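Local coordinates for DUF1902 domain-containing protein (Thermus thermophilus, PDB 1WV8), which is of unknown function but forms a two-fold symmetric pair in the crystal, in which the C-terminal tail of each copy packs against the other, at the interface of chains A and B. Coordinates in Å, arbitrary orientation; residue numbers count along the deposited sequence, not the author numbering. Chains: chain A/B, hypothetical protein TTHA1013.

The interface of chains A and B. Residues chain A 4, 46, 49, 56, 60-61; chain B 69-70, 72.
B:Phe72 lies with its ring between A:Val60 and A:Pro46. On one side, CE2 of B:Phe72 is 3.8 Å from CB of A:Val60, which sits in the plane of the ring and so meets its rim and not a face. On the other side of the ring, CE1 of B:Phe72 is 3.5 Å from CB of A:Pro46 in helix 34-51, which approaches tilted out of the ring plane, the two side chains crossing at about a right angle. CZ of B:Phe72 points inward and lies 4.1 Å from the methyl CD1 of A:Leu49, with A:Leu56 a little farther off. With CG anti to the carbonyl carbon (chi1 -58°), the ring of B:Phe72 is carried toward A:Val60 and helix 34-51. A:Val60 also supplies the polar link: its carbonyl O accepts a hydrogen bond from the backbone N of B:Leu70 at 2.9 Å. The donor lies in the carbonyl plane, and the angle of 154° at the hydrogen indicates a fairly straight bond. This bond extends the antiparallel bridge that pairs A:Glu61 with B:Pro69. B:Leu70, whose backbone N donates that bond, directs CD1 to 4.0 Å from CG1 of A:Val60 and 3.9 Å from CD1 of A:Leu4, adding an apolar contact beside the strand pairing. Replacing B:Phe72 by an alanine would probably open a gap between A:Val60 and A:Pro46 and leave CD1 of A:Leu49 without its aromatic neighbour. By two-fold symmetry the patch recurs with the chains exchanged, and each C-terminal tail thus docks between the helix and the segment leading into strand 61-69 of its partner. This reciprocal tail packing may help hold a dimer together, although the crystal structure alone does not establish the oligomeric state in solution.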
ATOM      1  N   LEU A   4      -7.276   2.144  -9.346  1.00 49.82           N
ATOM      2  CA  LEU A   4      -8.066   1.122  -8.669  1.00 48.62           C
ATOM      3  C   LEU A   4      -7.442   0.861  -7.305  1.00 42.99           C
ATOM      4  O   LEU A   4      -6.327   0.340  -7.210  1.00 43.77           O
ATOM      5  CB  LEU A   4      -8.074  -0.175  -9.473  1.00 41.29           C
ATOM      6  CG  LEU A   4      -8.690  -0.159 -10.870  1.00 47.24           C
ATOM      7  CD1 LEU A   4      -8.411  -1.454 -11.599  1.00 55.89           C
ATOM      8  CD2 LEU A   4     -10.177   0.078 -10.731  1.00 49.44           C
ATOM      9  N   PRO A  46      -6.752  -7.290 -14.260  1.00 59.58           N
ATOM     10  CA  PRO A  46      -7.204  -6.955 -15.615  1.00 65.28           C
ATOM     11  C   PRO A  46      -8.304  -7.935 -16.011  1.00 65.02           C
ATOM     12  O   PRO A  46      -9.406  -7.533 -16.413  1.00 54.00           O
ATOM     13  CB  PRO A  46      -5.938  -7.124 -16.457  1.00 63.63           C
ATOM     14  CG  PRO A  46      -4.836  -6.822 -15.471  1.00 67.00           C
ATOM     15  CD  PRO A  46      -5.307  -7.570 -14.244  1.00 56.99           C
ATOM     16  N   LEU A  49     -11.620  -7.351 -14.584  1.00 66.53           N
ATOM     17  CA  LEU A  49     -12.228  -6.141 -15.135  1.00 63.52           C
ATOM     18  C   LEU A  49     -12.842  -6.398 -16.511  1.00 62.57           C
ATOM     19  O   LEU A  49     -13.852  -5.792 -16.874  1.00 55.64           O
ATOM     20  CB  LEU A  49     -11.188  -5.023 -15.221  1.00 57.58           C
ATOM     21  CG  LEU A  49     -10.786  -4.435 -13.871  1.00 53.16           C
ATOM     22  CD1 LEU A  49      -9.564  -3.545 -14.037  1.00 56.99           C
ATOM     23  CD2 LEU A  49     -11.954  -3.651 -13.292  1.00 50.47           C
ATOM     24  N   LEU A  56     -13.680   1.631 -17.687  1.00 73.04           N
ATOM     25  CA  LEU A  56     -12.522   2.276 -17.072  1.00 69.82           C
ATOM     26  C   LEU A  56     -11.865   3.339 -17.939  1.00 66.31           C
ATOM     27  O   LEU A  56     -11.865   3.239 -19.166  1.00 62.28           O
ATOM     28  CB  LEU A  56     -11.454   1.234 -16.746  1.00 69.52           C
ATOM     29  CG  LEU A  56     -11.699   0.228 -15.628  1.00 69.93           C
ATOM     30  CD1 LEU A  56     -10.592  -0.807 -15.647  1.00 74.26           C
ATOM     31  CD2 LEU A  56     -11.745   0.948 -14.291  1.00 66.78           C
ATOM     32  N   VAL A  60      -4.883   2.641 -16.711  1.00 71.96           N
ATOM     33  CA  VAL A  60      -5.239   2.275 -15.341  1.00 71.44           C
ATOM     34  C   VAL A  60      -4.063   1.804 -14.492  1.00 63.36           C
ATOM     35  O   VAL A  60      -3.223   1.026 -14.948  1.00 57.16           O
ATOM     36  CB  VAL A  60      -6.324   1.166 -15.317  1.00 73.88           C
ATOM     37  CG1 VAL A  60      -6.684   0.823 -13.880  1.00 78.33           C
ATOM     38  CG2 VAL A  60      -7.562   1.627 -16.067  1.00 72.72           C
ATOM     39  N   GLU A  61      -4.015   2.289 -13.254  1.00 58.31           N
ATOM     40  CA  GLU A  61      -2.968   1.909 -12.310  1.00 50.06           C
ATOM     41  C   GLU A  61      -3.593   1.296 -11.056  1.00 46.44           C
ATOM     42  O   GLU A  61      -4.679   1.695 -10.615  1.00 36.18           O
ATOM     43  CB  GLU A  61      -2.126   3.120 -11.915  1.00 50.62           C
ATOM     44  CG  GLU A  61      -2.934   4.285 -11.368  1.00 80.04           C
ATOM     45  CD  GLU A  61      -2.076   5.315 -10.647  1.00 90.42           C
ATOM     46  OE1 GLU A  61      -1.060   5.761 -11.223  1.00101.27           O
ATOM     47  OE2 GLU A  61      -2.425   5.688  -9.506  1.00 98.12           O
TER
ATOM     48  N   PRO B  69       1.450  -0.197 -12.491  1.00 52.22           N
ATOM     49  CA  PRO B  69       0.719   0.105 -13.721  1.00 50.37           C
ATOM     50  C   PRO B  69       0.067  -1.166 -14.276  1.00 42.45           C
ATOM     51  O   PRO B  69       0.683  -2.226 -14.260  1.00 40.16           O
ATOM     52  CB  PRO B  69       1.817   0.635 -14.628  1.00 51.88           C
ATOM     53  CG  PRO B  69       2.978  -0.256 -14.249  1.00 57.06           C
ATOM     54  CD  PRO B  69       2.902  -0.278 -12.735  1.00 42.06           C
ATOM     55  N   LEU B  70      -1.171  -1.066 -14.756  1.00 45.29           N
ATOM     56  CA  LEU B  70      -1.857  -2.235 -15.321  1.00 50.75           C
ATOM     57  C   LEU B  70      -1.858  -2.284 -16.851  1.00 49.64           C
ATOM     58  O   LEU B  70      -2.143  -1.279 -17.515  1.00 52.40           O
ATOM     59  CB  LEU B  70      -3.303  -2.301 -14.820  1.00 44.81           C
ATOM     60  CG  LEU B  70      -3.443  -2.659 -13.337  1.00 58.52           C
ATOM     61  CD1 LEU B  70      -4.918  -2.677 -12.945  1.00 58.32           C
ATOM     62  CD2 LEU B  70      -2.787  -4.019 -13.080  1.00 42.01           C
ATOM     63  N   PHE B  72      -3.352  -3.985 -20.401  1.00 71.74           N
ATOM     64  CA  PHE B  72      -4.506  -4.649 -21.007  1.00 77.60           C
ATOM     65  C   PHE B  72      -4.229  -4.975 -22.469  1.00 74.19           C
ATOM     66  O   PHE B  72      -4.191  -6.173 -22.822  1.00 73.19           O
ATOM     67  CB  PHE B  72      -5.732  -3.743 -20.923  1.00 79.08           C
ATOM     68  CG  PHE B  72      -6.090  -3.350 -19.524  1.00 91.02           C
ATOM     69  CD1 PHE B  72      -6.695  -4.262 -18.664  1.00 96.68           C
ATOM     70  CD2 PHE B  72      -5.814  -2.069 -19.061  1.00 96.72           C
ATOM     71  CE1 PHE B  72      -7.014  -3.903 -17.357  1.00102.73           C
ATOM     72  CE2 PHE B  72      -6.130  -1.698 -17.756  1.00 99.44           C
ATOM     73  CZ  PHE B  72      -6.734  -2.616 -16.903  1.00102.07           C
TER